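Local coordinates for protein S3-RNase (Pyrus pyrifolia, PDB 1IQQ) that cleaves RNA as a T2-family ribonuclease of the pear pistil and takes part in gametophytic self-incompatibility, the rejection of self pollen, at residues A[107-110]-A[114-117]; A[33-38]-A[100-105]; A[68-71]-A[75-78]. All blocks are in the same frame, centred on the assembly; numbering follows the deposited sequence.

Interaction 1: residues A[107-110]-A[114-117]. With NAG (2-acetamido-2-deoxy-beta-D-glucopyranose), chain B.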
loop_
_atom_site.group_PDB
_atom_site.type_symbol
_atom_site.label_atom_id
_atom_site.label_comp_id
_atom_site.label_asym_id
_atom_site.label_seq_id
_atom_site.Cartn_x
_atom_site.Cartn_y
_atom_site.Cartn_z
ATOM N N ILE A 107 0.251 3.777 -10.827
ATOM C CA ILE A 107 1.156 4.945 -11.007
ATOM C C ILE A 107 0.327 6.230 -11.021
ATOM O O ILE A 107 0.732 7.235 -10.354
ATOM C CB ILE A 107 1.934 4.766 -12.353
ATOM C CG1 ILE A 107 2.966 3.620 -12.235
ATOM C CG2 ILE A 107 2.604 6.131 -12.776
ATOM C CD1 ILE A 107 3.486 3.038 -13.599
ATOM N N LYS A 108 -0.831 6.163 -11.662
ATOM C CA LYS A 108 -1.746 7.320 -11.713
ATOM C C LYS A 108 -2.203 7.694 -10.294
ATOM O O LYS A 108 -2.290 8.889 -9.928
ATOM C CB LYS A 108 -2.959 7.036 -12.582
ATOM C CG LYS A 108 -3.626 8.333 -13.017
ATOM C CD LYS A 108 -4.582 8.008 -14.108
ATOM C CE LYS A 108 -5.787 7.392 -13.511
ATOM N NZ LYS A 108 -6.704 8.517 -13.252
ATOM N N MET A 109 -2.502 6.680 -9.474
ATOM C CA MET A 109 -2.919 7.005 -8.100
ATOM C C MET A 109 -1.764 7.606 -7.308
ATOM O O MET A 109 -1.926 8.643 -6.620
ATOM C CB MET A 109 -3.393 5.709 -7.399
ATOM C CG MET A 109 -4.695 5.186 -8.001
ATOM S SD MET A 109 -4.980 3.502 -7.367
ATOM C CE MET A 109 -6.615 3.354 -7.997
ATOM N N TYR A 110 -0.606 6.961 -7.352
ATOM C CA TYR A 110 0.515 7.399 -6.555
ATOM C C TYR A 110 1.084 8.762 -6.949
ATOM O O TYR A 110 1.427 9.586 -6.088
ATOM C CB TYR A 110 1.631 6.314 -6.657
ATOM C CG TYR A 110 2.761 6.463 -5.693
ATOM C CD1 TYR A 110 2.725 5.850 -4.436
ATOM C CD2 TYR A 110 3.896 7.133 -6.030
ATOM C CE1 TYR A 110 3.767 5.901 -3.558
ATOM C CE2 TYR A 110 5.000 7.212 -5.155
ATOM C CZ TYR A 110 4.914 6.574 -3.912
ATOM O OH TYR A 110 6.025 6.609 -3.095
ATOM N N LYS A 114 -1.552 12.247 -6.428
ATOM C CA LYS A 114 -0.875 12.588 -5.175
ATOM C C LYS A 114 -1.117 11.696 -3.974
ATOM O O LYS A 114 -1.142 12.169 -2.816
ATOM C CB LYS A 114 -1.228 14.039 -4.823
ATOM C CG LYS A 114 -1.025 15.000 -6.037
ATOM C CD LYS A 114 0.416 14.969 -6.570
ATOM C CE LYS A 114 0.751 16.173 -7.522
ATOM N NZ LYS A 114 0.127 15.957 -8.867
ATOM N N GLN A 115 -1.265 10.398 -4.214
ATOM C CA GLN A 115 -1.536 9.463 -3.106
ATOM C C GLN A 115 -0.281 8.869 -2.467
ATOM O O GLN A 115 -0.407 8.095 -1.491
ATOM C CB GLN A 115 -2.520 8.388 -3.550
ATOM C CG GLN A 115 -3.884 8.992 -4.035
ATOM C CD GLN A 115 -4.843 7.922 -4.474
ATOM O OE1 GLN A 115 -4.717 6.741 -4.113
ATOM N NE2 GLN A 115 -5.876 8.319 -5.180
ATOM N N ASN A 116 0.887 9.339 -2.853
ATOM C CA ASN A 116 2.170 8.934 -2.230
ATOM C C ASN A 116 2.057 9.286 -0.719
ATOM O O ASN A 116 1.984 10.428 -0.344
ATOM C CB ASN A 116 3.254 9.757 -2.931
ATOM C CG ASN A 116 4.638 9.624 -2.278
ATOM O OD1 ASN A 116 4.769 9.045 -1.182
ATOM N ND2 ASN A 116 5.650 10.172 -2.969
ATOM N N VAL A 117 1.987 8.233 0.105
ATOM C CA VAL A 117 1.764 8.446 1.514
ATOM C C VAL A 117 2.889 9.216 2.166
ATOM O O VAL A 117 2.645 9.953 3.126
ATOM C CB VAL A 117 1.512 7.082 2.173
ATOM C CG1 VAL A 117 1.706 7.123 3.732
ATOM C CG2 VAL A 117 0.080 6.618 1.856
HETATM C C1 NAG B . 6.961 10.373 -2.394
HETATM C C2 NAG B . 7.955 10.703 -3.544
HETATM C C3 NAG B . 9.314 11.023 -2.895
HETATM C C4 NAG B . 9.207 12.180 -1.893
HETATM C C5 NAG B . 8.117 11.813 -0.871
HETATM C C6 NAG B . 7.794 12.880 0.121
HETATM C C7 NAG B . 7.985 9.707 -5.771
HETATM C C8 NAG B . 8.374 8.530 -6.621
HETATM N N2 NAG B . 8.123 9.569 -4.431
HETATM O O3 NAG B . 10.213 11.380 -3.964
HETATM O O4 NAG B . 10.451 12.283 -1.171
HETATM O O5 NAG B . 6.889 11.534 -1.577
HETATM O O6 NAG B . 7.404 14.111 -0.507
HETATM O O7 NAG B . 7.538 10.732 -6.303
#

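Interaction 2: residues A[33-38]-A[100-105]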
loop_
_atom_site.group_PDB
_atom_site.type_symbol
_atom_site.label_atom_id
_atom_site.label_comp_id
_atom_site.label_asym_id
_atom_site.label_seq_id
_atom_site.Cartn_x
_atom_site.Cartn_y
_atom_site.Cartn_z
ATOM N N HIS A 33 2.522 -1.513 -1.898
ATOM C CA HIS A 33 2.480 -2.935 -1.534
ATOM C C HIS A 33 1.375 -3.657 -2.287
ATOM O O HIS A 33 1.490 -4.848 -2.580
ATOM C CB HIS A 33 2.244 -3.108 -0.040
ATOM C CG HIS A 33 2.081 -4.525 0.414
ATOM N ND1 HIS A 33 3.150 -5.367 0.655
ATOM C CD2 HIS A 33 0.968 -5.250 0.668
ATOM C CE1 HIS A 33 2.704 -6.552 1.039
ATOM N NE2 HIS A 33 1.381 -6.509 1.058
ATOM N N GLY A 34 0.262 -2.995 -2.575
ATOM C CA GLY A 34 -0.753 -3.660 -3.349
ATOM C C GLY A 34 -1.880 -2.746 -3.757
ATOM O O GLY A 34 -2.117 -1.675 -3.156
ATOM N N LEU A 35 -2.634 -3.192 -4.761
ATOM C CA LEU A 35 -3.916 -2.561 -5.152
ATOM C C LEU A 35 -4.867 -3.758 -5.273
ATOM O O LEU A 35 -4.764 -4.572 -6.231
ATOM C CB LEU A 35 -3.846 -1.801 -6.450
ATOM C CG LEU A 35 -4.822 -0.620 -6.854
ATOM C CD1 LEU A 35 -5.259 -0.577 -8.355
ATOM C CD2 LEU A 35 -5.864 -0.232 -5.792
ATOM N N TRP A 36 -5.690 -3.883 -4.248
ATOM C CA TRP A 36 -6.553 -5.056 -4.147
ATOM C C TRP A 36 -8.016 -4.883 -4.353
ATOM O O TRP A 36 -8.629 -4.108 -3.626
ATOM C CB TRP A 36 -6.471 -5.699 -2.745
ATOM C CG TRP A 36 -5.112 -6.141 -2.297
ATOM C CD1 TRP A 36 -3.933 -6.207 -3.027
ATOM C CD2 TRP A 36 -4.822 -6.642 -0.987
ATOM N NE1 TRP A 36 -2.927 -6.738 -2.196
ATOM C CE2 TRP A 36 -3.462 -7.013 -0.961
ATOM C CE3 TRP A 36 -5.590 -6.808 0.181
ATOM C CZ2 TRP A 36 -2.844 -7.558 0.207
ATOM C CZ3 TRP A 36 -4.980 -7.345 1.321
ATOM C CH2 TRP A 36 -3.626 -7.711 1.316
ATOM N N PRO A 37 -8.600 -5.494 -5.379
ATOM C CA PRO A 37 -10.070 -5.443 -5.552
ATOM C C PRO A 37 -10.491 -6.226 -4.274
ATOM O O PRO A 37 -9.965 -7.359 -3.965
ATOM C CB PRO A 37 -10.296 -6.286 -6.811
ATOM C CG PRO A 37 -9.046 -6.060 -7.621
ATOM C CD PRO A 37 -7.940 -6.073 -6.564
ATOM N N SER A 38 -11.416 -5.672 -3.497
ATOM C CA SER A 38 -11.765 -6.235 -2.185
ATOM C C SER A 38 -13.241 -6.333 -1.956
ATOM O O SER A 38 -14.004 -5.675 -2.649
ATOM C CB SER A 38 -11.193 -5.324 -1.086
ATOM O OG SER A 38 -9.795 -5.220 -1.302
ATOM N N ASN A 100 -1.172 -4.122 -18.117
ATOM C CA ASN A 100 -0.513 -2.818 -18.236
ATOM C C ASN A 100 -1.407 -1.708 -17.593
ATOM O O ASN A 100 -0.892 -0.822 -16.848
ATOM C CB ASN A 100 -0.247 -2.494 -19.734
ATOM C CG ASN A 100 0.928 -3.255 -20.254
ATOM O OD1 ASN A 100 2.007 -3.244 -19.645
ATOM N ND2 ASN A 100 0.742 -3.936 -21.390
ATOM N N HIS A 101 -2.720 -1.761 -17.833
ATOM C CA HIS A 101 -3.623 -0.778 -17.271
ATOM C C HIS A 101 -3.626 -0.843 -15.756
ATOM O O HIS A 101 -3.737 0.182 -15.087
ATOM C CB HIS A 101 -5.041 -0.998 -17.871
ATOM C CG HIS A 101 -6.075 -0.026 -17.378
ATOM N ND1 HIS A 101 -5.934 1.350 -17.469
ATOM C CD2 HIS A 101 -7.281 -0.258 -16.854
ATOM C CE1 HIS A 101 -7.045 1.925 -17.010
ATOM N NE2 HIS A 101 -7.876 0.970 -16.641
ATOM N N TYR A 102 -3.493 -2.045 -15.213
ATOM C CA TYR A 102 -3.421 -2.180 -13.755
ATOM C C TYR A 102 -2.234 -1.404 -13.173
ATOM O O TYR A 102 -2.396 -0.608 -12.210
ATOM C CB TYR A 102 -3.232 -3.674 -13.410
ATOM C CG TYR A 102 -3.092 -4.007 -11.965
ATOM C CD1 TYR A 102 -4.079 -3.594 -11.031
ATOM C CD2 TYR A 102 -2.000 -4.796 -11.497
ATOM C CE1 TYR A 102 -3.998 -3.957 -9.652
ATOM C CE2 TYR A 102 -1.909 -5.150 -10.174
ATOM C CZ TYR A 102 -2.903 -4.741 -9.227
ATOM O OH TYR A 102 -2.834 -5.104 -7.910
ATOM N N PHE A 103 -1.058 -1.579 -13.724
ATOM C CA PHE A 103 0.096 -0.895 -13.214
ATOM C C PHE A 103 0.047 0.589 -13.550
ATOM O O PHE A 103 0.490 1.402 -12.748
ATOM C CB PHE A 103 1.336 -1.600 -13.766
ATOM C CG PHE A 103 1.570 -2.952 -13.148
ATOM C CD1 PHE A 103 1.773 -3.114 -11.766
ATOM C CD2 PHE A 103 1.557 -4.114 -13.957
ATOM C CE1 PHE A 103 1.924 -4.398 -11.247
ATOM C CE2 PHE A 103 1.725 -5.380 -13.423
ATOM C CZ PHE A 103 1.899 -5.526 -12.057
ATOM N N GLU A 104 -0.454 0.936 -14.736
ATOM C CA GLU A 104 -0.589 2.383 -15.049
ATOM C C GLU A 104 -1.573 3.022 -14.094
ATOM O O GLU A 104 -1.395 4.182 -13.715
ATOM C CB GLU A 104 -1.087 2.535 -16.498
ATOM C CG GLU A 104 -0.034 2.172 -17.523
ATOM C CD GLU A 104 -0.616 1.831 -18.896
ATOM O OE1 GLU A 104 -1.861 1.925 -19.087
ATOM O OE2 GLU A 104 0.218 1.444 -19.776
ATOM N N THR A 105 -2.610 2.296 -13.685
ATOM C CA THR A 105 -3.600 2.829 -12.739
ATOM C C THR A 105 -2.938 3.090 -11.380
ATOM O O THR A 105 -3.177 4.126 -10.749
ATOM C CB THR A 105 -4.723 1.848 -12.558
ATOM O OG1 THR A 105 -5.465 1.778 -13.807
ATOM C CG2 THR A 105 -5.667 2.324 -11.405
HETATM O O HOH W 1 -1.545 -5.882 -5.629
#

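Interaction 3: residues A[68-71]-A[75-78]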
loop_
_atom_site.group_PDB
_atom_site.type_symbol
_atom_site.label_atom_id
_atom_site.label_comp_id
_atom_site.label_asym_id
_atom_site.label_seq_id
_atom_site.Cartn_x
_atom_site.Cartn_y
_atom_site.Cartn_z
ATOM N N TRP A 68 6.944 0.787 -7.076
ATOM C CA TRP A 68 6.489 -0.519 -6.579
ATOM C C TRP A 68 7.614 -1.558 -6.573
ATOM O O TRP A 68 7.485 -2.644 -7.101
ATOM C CB TRP A 68 5.318 -1.062 -7.425
ATOM C CG TRP A 68 4.492 -2.159 -6.767
ATOM C CD1 TRP A 68 4.839 -2.939 -5.696
ATOM C CD2 TRP A 68 3.163 -2.544 -7.143
ATOM N NE1 TRP A 68 3.761 -3.801 -5.368
ATOM C CE2 TRP A 68 2.741 -3.563 -6.253
ATOM C CE3 TRP A 68 2.287 -2.112 -8.158
ATOM C CZ2 TRP A 68 1.475 -4.151 -6.350
ATOM C CZ3 TRP A 68 1.011 -2.687 -8.271
ATOM C CH2 TRP A 68 0.616 -3.702 -7.354
ATOM N N PRO A 69 8.752 -1.217 -5.928
ATOM C CA PRO A 69 9.837 -2.230 -5.893
ATOM C C PRO A 69 9.525 -3.426 -4.998
ATOM O O PRO A 69 8.748 -3.340 -4.063
ATOM C CB PRO A 69 11.009 -1.448 -5.271
ATOM C CG PRO A 69 10.262 -0.409 -4.353
ATOM C CD PRO A 69 9.157 0.048 -5.273
ATOM N N ASN A 70 10.148 -4.575 -5.285
ATOM C CA ASN A 70 10.170 -5.728 -4.376
ATOM C C ASN A 70 11.351 -5.296 -3.487
ATOM O O ASN A 70 12.523 -5.324 -3.902
ATOM C CB ASN A 70 10.579 -7.008 -5.161
ATOM C CG ASN A 70 10.774 -8.181 -4.273
ATOM O OD1 ASN A 70 10.986 -8.034 -3.076
ATOM N ND2 ASN A 70 10.783 -9.369 -4.863
ATOM N N VAL A 71 11.038 -4.829 -2.283
ATOM C CA VAL A 71 12.043 -4.322 -1.380
ATOM C C VAL A 71 13.031 -5.362 -0.872
ATOM O O VAL A 71 14.122 -4.982 -0.421
ATOM C CB VAL A 71 11.366 -3.623 -0.155
ATOM C CG1 VAL A 71 10.548 -2.455 -0.653
ATOM C CG2 VAL A 71 10.509 -4.585 0.602
ATOM N N THR A 75 16.048 -7.887 -7.958
ATOM C CA THR A 75 16.217 -8.802 -9.087
ATOM C C THR A 75 15.000 -9.704 -9.285
ATOM O O THR A 75 14.901 -10.356 -10.339
ATOM C CB THR A 75 17.476 -9.756 -8.933
ATOM O OG1 THR A 75 17.338 -10.640 -7.839
ATOM C CG2 THR A 75 18.701 -8.956 -8.787
ATOM N N LYS A 76 14.076 -9.774 -8.303
ATOM C CA LYS A 76 12.871 -10.602 -8.388
ATOM C C LYS A 76 11.648 -9.731 -8.756
ATOM O O LYS A 76 10.515 -10.224 -8.677
ATOM C CB LYS A 76 12.576 -11.323 -7.046
ATOM C CG LYS A 76 13.703 -12.249 -6.485
ATOM C CD LYS A 76 13.129 -12.955 -5.184
ATOM C CE LYS A 76 14.092 -13.927 -4.475
ATOM N NZ LYS A 76 14.692 -14.977 -5.406
ATOM N N ASN A 77 11.874 -8.484 -9.114
ATOM C CA ASN A 77 10.769 -7.586 -9.485
ATOM C C ASN A 77 9.832 -8.161 -10.557
ATOM O O ASN A 77 8.621 -8.077 -10.364
ATOM C CB ASN A 77 11.249 -6.229 -10.024
ATOM C CG ASN A 77 11.702 -5.213 -8.921
ATOM O OD1 ASN A 77 11.452 -5.412 -7.731
ATOM N ND2 ASN A 77 12.344 -4.118 -9.341
ATOM N N ASN A 78 10.337 -8.745 -11.651
ATOM C CA ASN A 78 9.359 -9.166 -12.693
ATOM C C ASN A 78 8.399 -10.250 -12.282
ATOM O O ASN A 78 7.193 -10.116 -12.517
ATOM C CB ASN A 78 10.035 -9.591 -14.006
ATOM C CG ASN A 78 10.562 -8.433 -14.813
ATOM O OD1 ASN A 78 10.050 -7.290 -14.785
ATOM N ND2 ASN A 78 11.577 -8.749 -15.640
#

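Interaction 1: residues A[107-110]-A[114-117]
Tyr110 and Asn116 stack across the turn between helix 99-112 and helix 117-123, with Asn116 serving both as N-cap of the second helix and as the carrier of an N-linked glycan. Asn116 CB lies over the ring face, 3.8 Å from the Tyr110 centroid and 14° off its normal, a CH-pi contact; the side-chain amide continues over the CZ and OH end of the ring, its plane nearly parallel. Tyr110 brings its ring here with CG anti to the backbone N (chi1 -169°). The glycosidic link, Asn116 ND2 to NAG C1 at 1.4 Å, leaves from this stacked amide, and the acetamido methyl C8 of the sugar comes to the ring edge. Backbone bonds close the turn: Gln115 N donates to Met109 O at 3.1 Å, whereas Asn116 N to Tyr110 O at 3.3 Å is weak. Beside them, Gln115 lays OE1 3.7 Å from Met109 CB. Farther out, Tyr110 OH is hydrogen-bonded to Phe30 O on strand 30-38, which tethers the far end of the ring to the strand. With a leucine here, Phe30 O would probably be left without its hydroxyl mate and the glycan-bearing amide without the flat surface it rests on. Asn116 OD1 makes weak capping bonds to Ser118 N and Arg119 N, while the amide of Gln8 holds the turn from strand 3-10, its NE2 bonding Gln115 O and its OE1 Val117 N.

Interaction 2: residues A[33-38]-A[100-105]
The hydroxyl of Tyr102 is gripped twice at strand 30-38: it donates to Leu35 O at 2.6 Å and accepts from a water, 2.7 Å from Tyr102 OH, that in turn takes the Leu35 N-H. In the alpha+beta fold of the RNase T2 family this joins helix 99-112 to the strand that carries the catalytic proton donor His33. The first bond is well formed, with the donor in the carbonyl plane on a lone pair of Leu35 O (C=O...donor angle 133°). One tyrosine and one water therefore satisfy both backbone polar groups of buried Leu35. Tyr102 reaches across because its CG is anti to the backbone N (chi1 178°), which sends the ring from the helix to the strand. The Leu35 side chain runs past it in the opposite direction, placing CD1 3.8 Å from Tyr102 CE1 and 4.2 Å from Thr105 CG2. Tyr102 also packs on His88, the proton acceptor, whose ring stacks with Trp36 of the same strand; the water sits in plane at the edge of that indole. Within the helix, His101 O receives Thr105 N from one face of its carbonyl plane and Thr105 OG1, at 2.7 Å, from the other.

Interaction 3: residues A[68-71]-A[75-78]
Asn70 meets segment 75-78 with its backbone and side chain together: its N-H donates to Asn77 OD1 at 2.9 Å, and its CB lies only 3.1 Å from that same Asn77 OD1. The bond is nearly straight at the hydrogen (161°), although the donor is tilted 27° from the plane of the Asn77 side-chain carbonyl. Beyond CB, Asn70 CG is anti to the backbone N (chi1 173°), and this carries the amide past Asn77 toward Lys76. There the two branches part. ND2 packs against the side chain of Lys76, 3.4 Å from Lys76 CB, the two chains crossing at an angle. OD1 turns back to its own loop and accepts a hydrogen bond from Phe72 N, the mark of an Asx turn, and a weak one from Asp73 N. The loop so bent joins helix 58-67 to helix 77-89, and Lys76 is the N-cap of the latter. Asn70, Val71 and Phe80, which the Asn70 side chain touches, probably bind the 3'-terminal, 3'-phosphorylated nucleotide of RNA, as in related RNases. Asn77 OD1 also lies 3.9 Å from Pro69 C, beside the peptide that leads into Asn70 N.

From the N terminus, strand 30-38 supplies the first half of interaction 2, whose partner comes only at 100-105 on helix 99-112. Inside that long loop lies interaction 3, a short closure between 68-71 and 75-78 where helix 58-67 gives way to helix 77-89. Interaction 1 follows in series, closing the turn from helix 99-112 to helix 117-123. The nested pair is in direct contact: Phe103 CE1 lies 3.6 Å from Trp68 CZ3, and Trp68 also packs on Gly34. Interactions 1 and 2 share helix 99-112 and meet where Met109 SD lies 4.1 Å from Leu35 CD2; interactions 1 and 3 do not touch, their nearest atoms being about 7 Å apart.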